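Local coordinates for glycosyltransferase (Streptomyces halstedii, PDB 3WAD), which belongs to the GT-B clan of glycosyltransferases, whose members are built from two Rossmann-like domains facing each other across a cleft, at residues H226-G231 / T325-I330; P246-T251 / I276-V281; L250-T255 / A316-G321; A309-C314 / Y332-L337; R356-V361 / E390-E395. One frame throughout, in Å; residues are numbered along the deposited sequence.

Contact 1 of 5, residues H226-G231 / T325-I330; sequences HLPFNG and TRTNAI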
# COMPACT_ATOMS: atom_id res chain seq x y z
N HIS B 226 12.51 -2.21 10.29
CA HIS B 226 11.43 -1.25 10.15
C HIS B 226 11.50 -0.47 8.87
O HIS B 226 12.48 0.18 8.58
CB HIS B 226 11.41 -0.31 11.37
CG HIS B 226 10.25 0.64 11.39
ND1 HIS B 226 8.96 0.25 11.10
CD2 HIS B 226 10.21 1.98 11.64
CE1 HIS B 226 8.16 1.30 11.23
NE2 HIS B 226 8.89 2.36 11.54
N LEU B 227 10.44 -0.56 8.10
CA LEU B 227 10.37 0.23 6.86
C LEU B 227 9.64 1.63 7.17
O LEU B 227 8.51 1.64 7.70
CB LEU B 227 9.77 -0.58 5.69
CG LEU B 227 10.06 -0.11 4.25
CD1 LEU B 227 9.46 -1.11 3.32
CD2 LEU B 227 9.26 1.23 4.05
N PRO B 228 10.36 2.77 6.97
CA PRO B 228 9.84 4.14 7.20
C PRO B 228 8.95 4.53 6.07
O PRO B 228 9.43 4.73 4.97
CB PRO B 228 11.09 5.02 7.24
CG PRO B 228 12.19 4.28 6.72
CD PRO B 228 11.76 2.78 6.52
N PHE B 229 7.64 4.51 6.29
CA PHE B 229 6.72 4.91 5.21
C PHE B 229 6.66 6.44 5.26
O PHE B 229 6.22 7.02 6.28
CB PHE B 229 5.30 4.33 5.43
CG PHE B 229 4.28 4.79 4.38
CD1 PHE B 229 4.52 4.57 3.05
CD2 PHE B 229 3.09 5.40 4.76
CE1 PHE B 229 3.61 4.97 2.07
CE2 PHE B 229 2.16 5.82 3.80
CZ PHE B 229 2.43 5.60 2.42
N ASN B 230 7.04 7.06 4.15
CA ASN B 230 7.05 8.51 4.05
C ASN B 230 5.76 9.20 3.54
O ASN B 230 5.66 10.45 3.55
CB ASN B 230 8.32 8.96 3.30
CG ASN B 230 9.58 8.42 3.99
OD1 ASN B 230 9.66 8.33 5.25
ND2 ASN B 230 10.52 7.98 3.18
N GLY B 231 4.76 8.40 3.15
CA GLY B 231 3.44 8.96 2.74
C GLY B 231 3.45 9.09 1.24
O GLY B 231 4.44 8.80 0.61
N THR B 325 12.13 9.91 10.53
CA THR B 325 13.31 10.47 9.88
C THR B 325 14.59 9.76 10.22
O THR B 325 15.39 9.52 9.33
CB THR B 325 13.47 11.97 10.15
OG1 THR B 325 12.30 12.63 9.63
CG2 THR B 325 14.67 12.53 9.49
N ARG B 326 14.76 9.39 11.47
CA ARG B 326 15.95 8.64 11.83
C ARG B 326 15.97 7.22 11.25
O ARG B 326 17.04 6.68 10.96
CB ARG B 326 16.18 8.63 13.34
CG ARG B 326 15.26 7.72 14.09
CD ARG B 326 15.31 8.01 15.57
NE ARG B 326 14.46 7.01 16.24
CZ ARG B 326 13.72 7.26 17.31
NH1 ARG B 326 13.71 8.48 17.86
NH2 ARG B 326 12.97 6.28 17.84
N THR B 327 14.81 6.61 11.05
CA THR B 327 14.80 5.30 10.42
C THR B 327 15.22 5.43 8.98
O THR B 327 15.89 4.55 8.47
CB THR B 327 13.44 4.56 10.54
OG1 THR B 327 13.09 4.47 11.91
CG2 THR B 327 13.53 3.16 10.06
N ASN B 328 14.87 6.54 8.31
CA ASN B 328 15.37 6.79 6.96
C ASN B 328 16.91 7.00 6.95
O ASN B 328 17.63 6.46 6.06
CB ASN B 328 14.67 8.03 6.36
CG ASN B 328 13.36 7.72 5.73
OD1 ASN B 328 13.31 7.25 4.62
ND2 ASN B 328 12.28 8.00 6.43
N ALA B 329 17.45 7.69 7.97
CA ALA B 329 18.92 7.89 7.98
C ALA B 329 19.60 6.53 8.27
O ALA B 329 20.72 6.28 7.76
CB ALA B 329 19.35 8.87 9.06
N ILE B 330 18.95 5.71 9.09
CA ILE B 330 19.47 4.33 9.34
C ILE B 330 19.50 3.54 8.04
O ILE B 330 20.55 2.97 7.67
CB ILE B 330 18.65 3.58 10.36
CG1 ILE B 330 18.85 4.20 11.73
CG2 ILE B 330 19.08 2.04 10.43
CD1 ILE B 330 18.25 3.39 12.76
O HOH W 1 12.18 4.81 3.44
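Two acceptors grip ND2 of N328: OD1 of N230 across the contact and the backbone O of G324, one turn back in the same helix, so both amide protons are engaged. The bond from N328 ND2 to N230 OD1 measures 2.9 Å and meets a lone pair in the carbonyl plane. A return bond from N230 ND2 to N328 OD1, 3.2 Å, is straighter (162°) and also lands on a lone pair. The two amides therefore meet tip to tip as a cyclic pair, their planes 35° apart. OD1 of N328 takes a second proton from a water 2.9 Å away, which also donates to O of P228 at 3.1 Å and so ties backbone to side chain. The P228 ring crosses N328 obliquely, its CB 3.3 Å from ND2. Beside it T327 holds CG2 anti to the backbone N, where the methyl sits 3.5 Å from O of H226 and 3.8 Å from CG of P228. The T327 hydroxyl lies at the imidazole edge of H226 but bonds O of G323. Mutual amide pairing thus docks irregular chain onto a helix. Residues 226-231 lie between strands 221-222 and 233-234, and they join helix 323-332 of the C-terminal Rossmann-like domain; N230 also packs on helix 307-310, while F229 turns away to helix 18-27.

Contact 2 of 5, residues P246-T251 / I276-V281; sequences PRVCLT and IDADVV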
# COMPACT_ATOMS: atom_id res chain seq x y z
N PRO B 246 28.01 17.15 -3.13
CA PRO B 246 27.35 16.69 -1.88
C PRO B 246 26.04 17.41 -1.51
O PRO B 246 25.89 18.59 -1.80
CB PRO B 246 28.43 16.93 -0.81
CG PRO B 246 29.71 16.76 -1.58
CD PRO B 246 29.45 17.40 -2.91
N ARG B 247 25.09 16.69 -0.93
CA ARG B 247 23.78 17.27 -0.60
C ARG B 247 23.61 17.11 0.89
O ARG B 247 24.15 16.16 1.46
CB ARG B 247 22.69 16.46 -1.25
CG ARG B 247 21.71 17.23 -1.99
CD ARG B 247 21.10 16.30 -3.04
NE ARG B 247 21.10 16.94 -4.36
CZ ARG B 247 20.57 16.43 -5.47
NH1 ARG B 247 19.94 15.27 -5.48
NH2 ARG B 247 20.66 17.13 -6.58
N VAL B 248 22.87 18.03 1.49
CA VAL B 248 22.51 17.90 2.89
C VAL B 248 21.03 18.20 2.98
O VAL B 248 20.53 19.06 2.25
CB VAL B 248 23.30 18.87 3.80
CG1 VAL B 248 22.69 18.98 5.20
CG2 VAL B 248 24.78 18.40 3.90
N CYS B 249 20.34 17.49 3.87
CA CYS B 249 18.95 17.57 3.98
C CYS B 249 18.71 18.22 5.31
O CYS B 249 19.19 17.76 6.33
CB CYS B 249 18.35 16.15 3.88
SG CYS B 249 16.62 16.23 4.34
N LEU B 250 17.99 19.32 5.29
CA LEU B 250 17.63 20.10 6.47
C LEU B 250 16.12 20.12 6.69
O LEU B 250 15.38 20.71 5.91
CB LEU B 250 18.14 21.54 6.29
CG LEU B 250 17.79 22.54 7.37
CD1 LEU B 250 18.49 22.14 8.72
CD2 LEU B 250 18.06 24.01 6.89
N THR B 251 15.67 19.48 7.76
CA THR B 251 14.26 19.37 8.16
C THR B 251 14.20 19.71 9.64
O THR B 251 13.97 18.82 10.45
CB THR B 251 13.66 17.91 7.97
OG1 THR B 251 14.52 16.95 8.57
CG2 THR B 251 13.54 17.52 6.58
N ILE B 276 28.61 25.85 3.98
CA ILE B 276 29.25 24.56 4.03
C ILE B 276 29.50 24.09 2.60
O ILE B 276 28.93 24.59 1.66
CB ILE B 276 28.29 23.51 4.74
CG1 ILE B 276 27.01 23.28 3.89
CG2 ILE B 276 27.93 23.99 6.17
CD1 ILE B 276 26.59 21.86 3.80
N ASP B 277 30.34 23.11 2.42
CA ASP B 277 30.65 22.72 1.06
C ASP B 277 29.69 21.66 0.51
O ASP B 277 30.11 20.52 0.31
CB ASP B 277 32.12 22.28 0.94
CG ASP B 277 32.67 22.46 -0.48
OD1 ASP B 277 31.94 23.00 -1.36
OD2 ASP B 277 33.83 22.04 -0.71
N ALA B 278 28.43 22.06 0.25
CA ALA B 278 27.35 21.16 -0.23
C ALA B 278 26.08 21.94 -0.55
O ALA B 278 25.94 23.06 -0.08
CB ALA B 278 27.06 20.08 0.81
N ASP B 279 25.18 21.36 -1.35
CA ASP B 279 23.87 21.95 -1.58
C ASP B 279 22.88 21.56 -0.48
O ASP B 279 22.85 20.43 -0.06
CB ASP B 279 23.28 21.49 -2.92
CG ASP B 279 24.06 21.98 -4.09
OD1 ASP B 279 24.79 23.00 -3.98
OD2 ASP B 279 23.94 21.32 -5.14
N VAL B 280 22.05 22.48 -0.03
CA VAL B 280 21.14 22.16 1.08
C VAL B 280 19.73 22.01 0.49
O VAL B 280 19.34 22.84 -0.31
CB VAL B 280 21.25 23.22 2.22
CG1 VAL B 280 20.14 23.11 3.23
CG2 VAL B 280 22.66 23.09 2.87
N VAL B 281 19.03 20.90 0.79
CA VAL B 281 17.58 20.81 0.52
C VAL B 281 16.89 21.05 1.87
O VAL B 281 17.13 20.30 2.82
CB VAL B 281 17.21 19.46 -0.19
CG1 VAL B 281 15.73 19.38 -0.48
CG2 VAL B 281 18.02 19.30 -1.49
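V248 and I276 cross obliquely on one face of a parallel strand pair, CG2 of V248 lying 3.9 Å from CD1 of I276. Two torsions set up this meeting: V248 holds CG2 anti to its carbonyl carbon, while I276 places CG1 between backbone N and carbonyl carbon, the crowded position (chi1 65°). The methyl of A278 enters the same patch, its CB 4.2 Å from V248 CG2 and 3.8 Å from P246 CB. Farther along this face, V280 points CG1, anti to the backbone N, at CB of L250, 4.0 Å away. R247, C249, D279 and V281 project from the opposite face.

Four backbone hydrogen bonds fix the register that brings these groups together. D279 N gives to P246 O (2.9 Å), and V248 N and L250 N give to D279 O and V281 O respectively; V248 also returns its O to V281 N at 2.8 Å. The last three meet the carbonyl nearly along its C=O axis. At the strand entrance the polar ends of D277 and D279 are both salt-bridged to R245. Strands 247-251 and 279-283 are linked through helix 266-274 in a beta-alpha-beta crossover of the C-terminal Rossmann-like sheet. Helix 369-381 covers the V248 and I276 side, helix 307-310 packs on C249 and V281, and strand 314-319 flanks 247-251 along its other edge.

Contact 3 of 5, residues L250-T255 / A316-G321; sequences LTLGLT and AIVHHG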
# COMPACT_ATOMS: atom_id res chain seq x y z
N LEU B 250 17.99 19.32 5.29
CA LEU B 250 17.63 20.10 6.47
C LEU B 250 16.12 20.12 6.69
O LEU B 250 15.38 20.71 5.91
CB LEU B 250 18.14 21.54 6.29
CG LEU B 250 17.79 22.54 7.37
CD1 LEU B 250 18.49 22.14 8.72
CD2 LEU B 250 18.06 24.01 6.89
N THR B 251 15.67 19.48 7.76
CA THR B 251 14.26 19.37 8.16
C THR B 251 14.20 19.71 9.64
O THR B 251 13.97 18.82 10.45
CB THR B 251 13.66 17.91 7.97
OG1 THR B 251 14.52 16.95 8.57
CG2 THR B 251 13.54 17.52 6.58
N LEU B 252 14.48 20.97 9.97
CA LEU B 252 14.51 21.52 11.33
C LEU B 252 13.60 22.78 11.42
O LEU B 252 13.59 23.51 12.43
CB LEU B 252 15.95 21.87 11.76
CG LEU B 252 16.64 21.09 12.88
CD1 LEU B 252 17.58 22.05 13.52
CD2 LEU B 252 15.67 20.56 13.93
N GLY B 253 12.86 23.02 10.34
CA GLY B 253 11.80 24.01 10.26
C GLY B 253 11.01 24.21 11.53
O GLY B 253 10.94 25.35 12.03
N LEU B 254 10.41 23.14 12.07
CA LEU B 254 9.56 23.31 13.24
C LEU B 254 10.33 23.87 14.44
O LEU B 254 9.94 24.92 15.01
CB LEU B 254 8.80 22.03 13.60
CG LEU B 254 7.29 22.21 13.90
CD1 LEU B 254 6.69 20.91 14.40
CD2 LEU B 254 6.91 23.40 14.87
N THR B 255 11.42 23.20 14.81
CA THR B 255 12.26 23.62 15.95
C THR B 255 12.81 25.06 15.81
O THR B 255 12.98 25.79 16.81
CB THR B 255 13.44 22.63 16.18
OG1 THR B 255 12.97 21.29 16.04
CG2 THR B 255 14.07 22.82 17.57
N ALA B 316 24.47 14.26 4.72
CA ALA B 316 24.02 14.47 6.10
C ALA B 316 22.54 14.82 6.15
O ALA B 316 22.00 15.34 5.17
CB ALA B 316 24.87 15.54 6.79
N ILE B 317 21.90 14.56 7.28
CA ILE B 317 20.55 15.10 7.48
C ILE B 317 20.53 15.70 8.86
O ILE B 317 21.01 15.12 9.82
CB ILE B 317 19.43 13.98 7.36
CG1 ILE B 317 18.02 14.58 7.56
CG2 ILE B 317 19.77 12.83 8.27
CD1 ILE B 317 16.92 13.74 6.93
N VAL B 318 19.94 16.87 8.93
CA VAL B 318 19.81 17.66 10.17
C VAL B 318 18.37 17.61 10.52
O VAL B 318 17.54 18.09 9.72
CB VAL B 318 20.21 19.16 9.89
CG1 VAL B 318 20.19 19.99 11.16
CG2 VAL B 318 21.60 19.23 9.25
N HIS B 319 18.02 17.09 11.71
CA HIS B 319 16.60 16.93 12.00
C HIS B 319 16.33 16.83 13.52
O HIS B 319 17.27 16.89 14.34
CB HIS B 319 16.06 15.71 11.19
CG HIS B 319 16.50 14.39 11.73
ND1 HIS B 319 17.77 13.89 11.55
CD2 HIS B 319 15.85 13.50 12.51
CE1 HIS B 319 17.87 12.72 12.16
NE2 HIS B 319 16.72 12.46 12.75
N HIS B 320 15.06 16.71 13.92
CA HIS B 320 14.75 16.73 15.35
C HIS B 320 14.77 15.38 16.07
O HIS B 320 14.42 15.31 17.28
CB HIS B 320 13.46 17.43 15.61
CG HIS B 320 12.27 16.58 15.34
ND1 HIS B 320 11.79 16.38 14.07
CD2 HIS B 320 11.47 15.87 16.18
CE1 HIS B 320 10.72 15.59 14.14
NE2 HIS B 320 10.51 15.27 15.41
N GLY B 321 15.22 14.34 15.35
CA GLY B 321 15.47 13.03 15.97
C GLY B 321 14.27 12.07 16.11
O GLY B 321 14.35 11.08 16.85
O HOH W 2 12.85 17.09 12.03
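At the C-terminal ends of neighbouring parallel strands, 247-251 and 314-319 part company, one turning into helix 253-257 and the other into the histidine- and glycine-rich run before helix 323-332. The last firm backbone link is T251 N to V318 O, 3.0 Å long and practically straight at 173°, meeting the carbonyl nearly along its axis.

On one face L250 and V318 lie side by side and point the same way, with CD1 of the leucine 3.6 Å from CB of the valine. L252 crosses V318 at about a right angle, its CD1 meeting V318 CG1. The other methyl, L252 CD2, rests 3.8 Å from backbone atom C of H319. On the other face T251 and H319 run alongside each other. Both place their first branch in the crowded position between backbone N and carbonyl carbon (OG1 of T251, chi1 50°; CG of H319, chi1 74°), and OG1 of T251 touches CB of H319 at 3.3 Å.

Both strands belong to the parallel sheet of the C-terminal Rossmann-like domain, and beyond T251 a water spans the widening gap between them. It donates to O of T251 at 2.6 Å, accepts from N of H320 at 2.9 Å and lies only 2.4 Å from ND1 of H320, bridging the two segments where they diverge. L252 occupies the N-cap position of helix 253-257, with V339 against its side chain. The H319 ring packs on T325 and R326 of helix 323-332, and H320 turns toward N341.

Contact 4 of 5, residues A309-C314 / Y332-L337; sequences ALLPSC and YGVPQL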
# COMPACT_ATOMS: atom_id res chain seq x y z
N ALA B 309 13.70 9.28 -1.63
CA ALA B 309 14.32 9.66 -2.97
C ALA B 309 15.53 10.55 -2.82
O ALA B 309 16.50 10.45 -3.60
CB ALA B 309 13.34 10.33 -3.93
N LEU B 310 15.47 11.39 -1.77
CA LEU B 310 16.53 12.36 -1.45
C LEU B 310 17.75 11.71 -0.75
O LEU B 310 18.89 11.90 -1.19
CB LEU B 310 15.96 13.53 -0.58
CG LEU B 310 16.95 14.66 -0.20
CD1 LEU B 310 17.58 15.38 -1.41
CD2 LEU B 310 16.21 15.67 0.69
N LEU B 311 17.54 10.99 0.34
CA LEU B 311 18.67 10.60 1.18
C LEU B 311 19.79 9.78 0.51
O LEU B 311 20.90 9.88 0.94
CB LEU B 311 18.22 9.92 2.49
CG LEU B 311 17.56 10.84 3.50
CD1 LEU B 311 17.20 9.97 4.63
CD2 LEU B 311 18.53 11.99 3.96
N PRO B 312 19.50 8.93 -0.51
CA PRO B 312 20.62 8.20 -1.19
C PRO B 312 21.75 9.11 -1.74
O PRO B 312 22.89 8.66 -1.93
CB PRO B 312 19.92 7.50 -2.34
CG PRO B 312 18.53 7.24 -1.77
CD PRO B 312 18.19 8.52 -1.08
N SER B 313 21.43 10.36 -2.00
CA SER B 313 22.43 11.29 -2.45
C SER B 313 22.92 12.28 -1.36
O SER B 313 23.59 13.24 -1.70
CB SER B 313 21.88 12.06 -3.66
OG SER B 313 20.82 12.94 -3.29
N CYS B 314 22.62 12.07 -0.08
CA CYS B 314 22.93 13.13 0.94
C CYS B 314 24.09 12.73 1.79
O CYS B 314 24.14 11.61 2.22
CB CYS B 314 21.77 13.40 1.90
SG CYS B 314 20.50 14.32 1.10
N TYR B 332 19.34 4.44 4.84
CA TYR B 332 20.19 4.96 3.79
C TYR B 332 21.65 5.22 4.29
O TYR B 332 22.49 5.67 3.52
CB TYR B 332 19.54 6.17 3.05
CG TYR B 332 18.24 5.72 2.41
CD1 TYR B 332 18.25 4.82 1.30
CD2 TYR B 332 17.01 6.03 3.00
CE1 TYR B 332 17.04 4.30 0.77
CE2 TYR B 332 15.81 5.55 2.47
CZ TYR B 332 15.84 4.68 1.38
OH TYR B 332 14.68 4.23 0.87
N GLY B 333 21.95 4.94 5.56
CA GLY B 333 23.38 5.02 6.05
C GLY B 333 23.89 6.47 6.09
O GLY B 333 25.02 6.79 5.63
N VAL B 334 23.07 7.39 6.59
CA VAL B 334 23.38 8.82 6.41
C VAL B 334 23.68 9.41 7.78
O VAL B 334 22.88 9.26 8.69
CB VAL B 334 22.19 9.60 5.67
CG1 VAL B 334 22.52 11.09 5.50
CG2 VAL B 334 21.90 8.99 4.26
N PRO B 335 24.82 10.09 7.93
CA PRO B 335 25.10 10.75 9.20
C PRO B 335 24.06 11.81 9.54
O PRO B 335 23.44 12.41 8.66
CB PRO B 335 26.44 11.43 8.96
CG PRO B 335 27.07 10.69 7.85
CD PRO B 335 25.91 10.30 6.95
N GLN B 336 23.90 12.05 10.84
CA GLN B 336 22.84 12.86 11.37
C GLN B 336 23.38 14.03 12.20
O GLN B 336 24.34 13.89 12.95
CB GLN B 336 21.94 11.99 12.27
CG GLN B 336 21.23 10.94 11.52
CD GLN B 336 20.41 10.04 12.44
OE1 GLN B 336 19.41 10.45 12.97
NE2 GLN B 336 20.89 8.84 12.68
N LEU B 337 22.72 15.19 12.07
CA LEU B 337 22.84 16.20 13.09
C LEU B 337 21.47 16.31 13.71
O LEU B 337 20.48 16.60 13.03
CB LEU B 337 23.42 17.51 12.48
CG LEU B 337 23.44 18.90 13.11
CD1 LEU B 337 23.45 18.91 14.60
CD2 LEU B 337 24.48 19.87 12.42
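Y332 sets CG anti to its carbonyl carbon (chi1 -61°), and V334 sets CG1 anti to its backbone N (chi1 179°); together these torsions bring ring and methyls onto the turn at 311-314. The P312 ring lies alongside the tyrosine and points the same way: its CD sits over one face of the phenol, and its CG is 3.9 Å from CD1 of Y332. L311 adds its CB, 4.0 Å from CB of Y332. The two methyls of V334 reach backbone oxygens, CG2 3.6 Å from O of L311 and CG1 3.7 Å from O of C314, so the valine straddles the end of the turn.

That turn is braced from within. O of L310 accepts both N of S313 (3.1 Å) and OG of S313 (3.0 Å), and O of L311 accepts N of C314. Across from it, G333 closes its helix with a Schellman motif, its positive phi turning the chain out of helix 323-332 and toward strand 336-338. Y332 OH bonds E30 of the second subunit. The turn leading from helix 307-310 into strand 314-319 meets the bend between helix 323-332 and strand 336-338, the connections into two neighbouring strands of the C-terminal Rossmann-like sheet.

Contact 5 of 5, residues R356-V361 / E390-E395; sequences RGAALV and EQIQKE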
# COMPACT_ATOMS: atom_id res chain seq x y z
N ARG B 356 27.93 5.98 18.86
CA ARG B 356 28.40 5.08 17.83
C ARG B 356 29.18 5.87 16.75
O ARG B 356 29.75 5.32 15.80
CB ARG B 356 27.19 4.30 17.29
CG ARG B 356 26.58 3.36 18.36
CD ARG B 356 25.95 2.10 17.80
NE ARG B 356 26.77 1.43 16.77
CZ ARG B 356 26.39 0.35 16.08
NH1 ARG B 356 25.23 -0.19 16.32
NH2 ARG B 356 27.19 -0.20 15.15
N GLY B 357 29.25 7.18 16.93
CA GLY B 357 30.00 8.00 16.04
C GLY B 357 29.25 8.37 14.80
O GLY B 357 29.86 8.88 13.87
N ALA B 358 27.93 8.11 14.79
CA ALA B 358 27.06 8.26 13.59
C ALA B 358 26.36 9.61 13.53
O ALA B 358 25.80 9.96 12.50
CB ALA B 358 25.99 7.13 13.52
N ALA B 359 26.44 10.37 14.60
CA ALA B 359 25.70 11.60 14.70
C ALA B 359 26.43 12.63 15.60
O ALA B 359 27.23 12.26 16.44
CB ALA B 359 24.36 11.28 15.29
N LEU B 360 26.09 13.91 15.43
CA LEU B 360 26.47 14.93 16.37
C LEU B 360 25.19 15.53 16.91
O LEU B 360 24.23 15.58 16.20
CB LEU B 360 27.33 16.00 15.67
CG LEU B 360 28.74 15.54 15.34
CD1 LEU B 360 29.42 16.67 14.61
CD2 LEU B 360 29.49 15.13 16.64
N VAL B 361 25.15 15.93 18.16
CA VAL B 361 23.92 16.41 18.77
C VAL B 361 24.08 17.85 19.25
O VAL B 361 25.06 18.16 19.91
CB VAL B 361 23.49 15.51 20.03
CG1 VAL B 361 22.22 15.99 20.66
CG2 VAL B 361 23.36 14.00 19.65
N GLU B 390 27.10 3.85 8.13
CA GLU B 390 27.06 2.64 7.31
C GLU B 390 27.07 1.35 8.12
O GLU B 390 26.41 0.39 7.76
CB GLU B 390 28.18 2.67 6.30
CG GLU B 390 28.10 3.83 5.43
CD GLU B 390 28.18 3.41 4.00
OE1 GLU B 390 29.29 3.47 3.40
OE2 GLU B 390 27.11 2.99 3.49
N GLN B 391 27.77 1.35 9.24
CA GLN B 391 27.82 0.19 10.10
C GLN B 391 26.41 -0.04 10.67
O GLN B 391 25.90 -1.19 10.75
CB GLN B 391 28.82 0.42 11.27
CG GLN B 391 28.96 -0.77 12.24
CD GLN B 391 29.13 -2.09 11.47
OE1 GLN B 391 29.81 -2.14 10.43
NE2 GLN B 391 28.54 -3.18 11.98
N ILE B 392 25.83 1.05 11.16
CA ILE B 392 24.43 1.03 11.60
C ILE B 392 23.48 0.45 10.52
O ILE B 392 22.59 -0.37 10.85
CB ILE B 392 23.99 2.45 12.15
CG1 ILE B 392 24.92 2.75 13.34
CG2 ILE B 392 22.49 2.44 12.54
CD1 ILE B 392 24.65 3.96 14.14
N GLN B 393 23.68 0.86 9.28
CA GLN B 393 22.86 0.45 8.14
C GLN B 393 22.98 -1.05 7.90
O GLN B 393 21.98 -1.73 7.70
CB GLN B 393 23.22 1.24 6.90
CG GLN B 393 22.46 0.88 5.59
CD GLN B 393 23.15 1.51 4.35
OE1 GLN B 393 24.33 1.75 4.35
NE2 GLN B 393 22.39 1.80 3.33
N LYS B 394 24.24 -1.55 7.94
CA LYS B 394 24.52 -2.99 7.85
C LYS B 394 23.76 -3.84 8.90
O LYS B 394 23.12 -4.81 8.51
CB LYS B 394 26.06 -3.20 7.83
CG LYS B 394 26.52 -4.62 8.04
CD LYS B 394 28.09 -4.71 8.17
CE LYS B 394 28.53 -6.18 8.36
NZ LYS B 394 29.60 -6.64 7.38
N GLU B 395 23.78 -3.47 10.17
CA GLU B 395 23.08 -4.15 11.22
C GLU B 395 21.55 -4.05 11.11
O GLU B 395 20.80 -4.92 11.59
CB GLU B 395 23.49 -3.56 12.58
CG GLU B 395 25.01 -3.70 12.91
CD GLU B 395 25.46 -2.86 14.08
OE1 GLU B 395 24.69 -2.65 15.03
OE2 GLU B 395 26.62 -2.41 14.09
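A358 and I392 form the tight, buried part of this contact: CB of the alanine stands 3.5 Å from CD1 of the isoleucine, closer than carbons usually pack. The isoleucine gets there with CG1 anti to its carbonyl carbon (chi1 -60°). The same side chain leads outward, since its CG1 lies over one face of the R356 guanidinium, 3.9 Å from CZ. F353 of helix 346-355 adds to the apolar side.

G357, the first residue to leave helical geometry after that helix, has positive phi and forms a Schellman motif; the chain then passes through A358 into strand 359-361, an edge strand of the C-terminal Rossmann-like sheet, with helix 384-397 packed beside it.

Toward the partly exposed side, packing gives way to charge. R356, bent at chi2 and chi3, reaches E395 tip to tip in a two-pronged, end-on salt bridge, NH1 to OE1 at 2.8 Å and NH2 to OE2 at 2.5 Å. The groups are nearly coplanar, 20° apart, yet each oxygen is met from above the carboxylate plane. OE2 also accepts NE2 of Q391, one turn back, at 3.0 Å on its anti lone pair, so two donors hold one oxygen and limit rotation of the carboxylate. This probably keeps E395 ionised. W212 makes a cation-pi contact with R356 and touches I392 and E395 as well.

How the contacts relate
Contacts 1 to 4 are buried and contact 5 only partly so. Contacts 2 and 3 lie in the C-terminal sheet and share strand 247-251, each using one of its edges: regular backbone pairing in contact 2, pairing that gives out to a water in contact 3. Contact 4 joins the connections into neighbouring strands 314-319 and 336-338 by van der Waals packing, part of it methyl against carbonyl oxygen, with no polar bond between the segments. Contact 5, at one edge strand of the sheet, 359-361, relies on a salt bridge. Contact 1 links a loop to helix 323-332 through paired amides. That helix connects it to contact 3 through R326-G321 and to contact 4 through A329-V334.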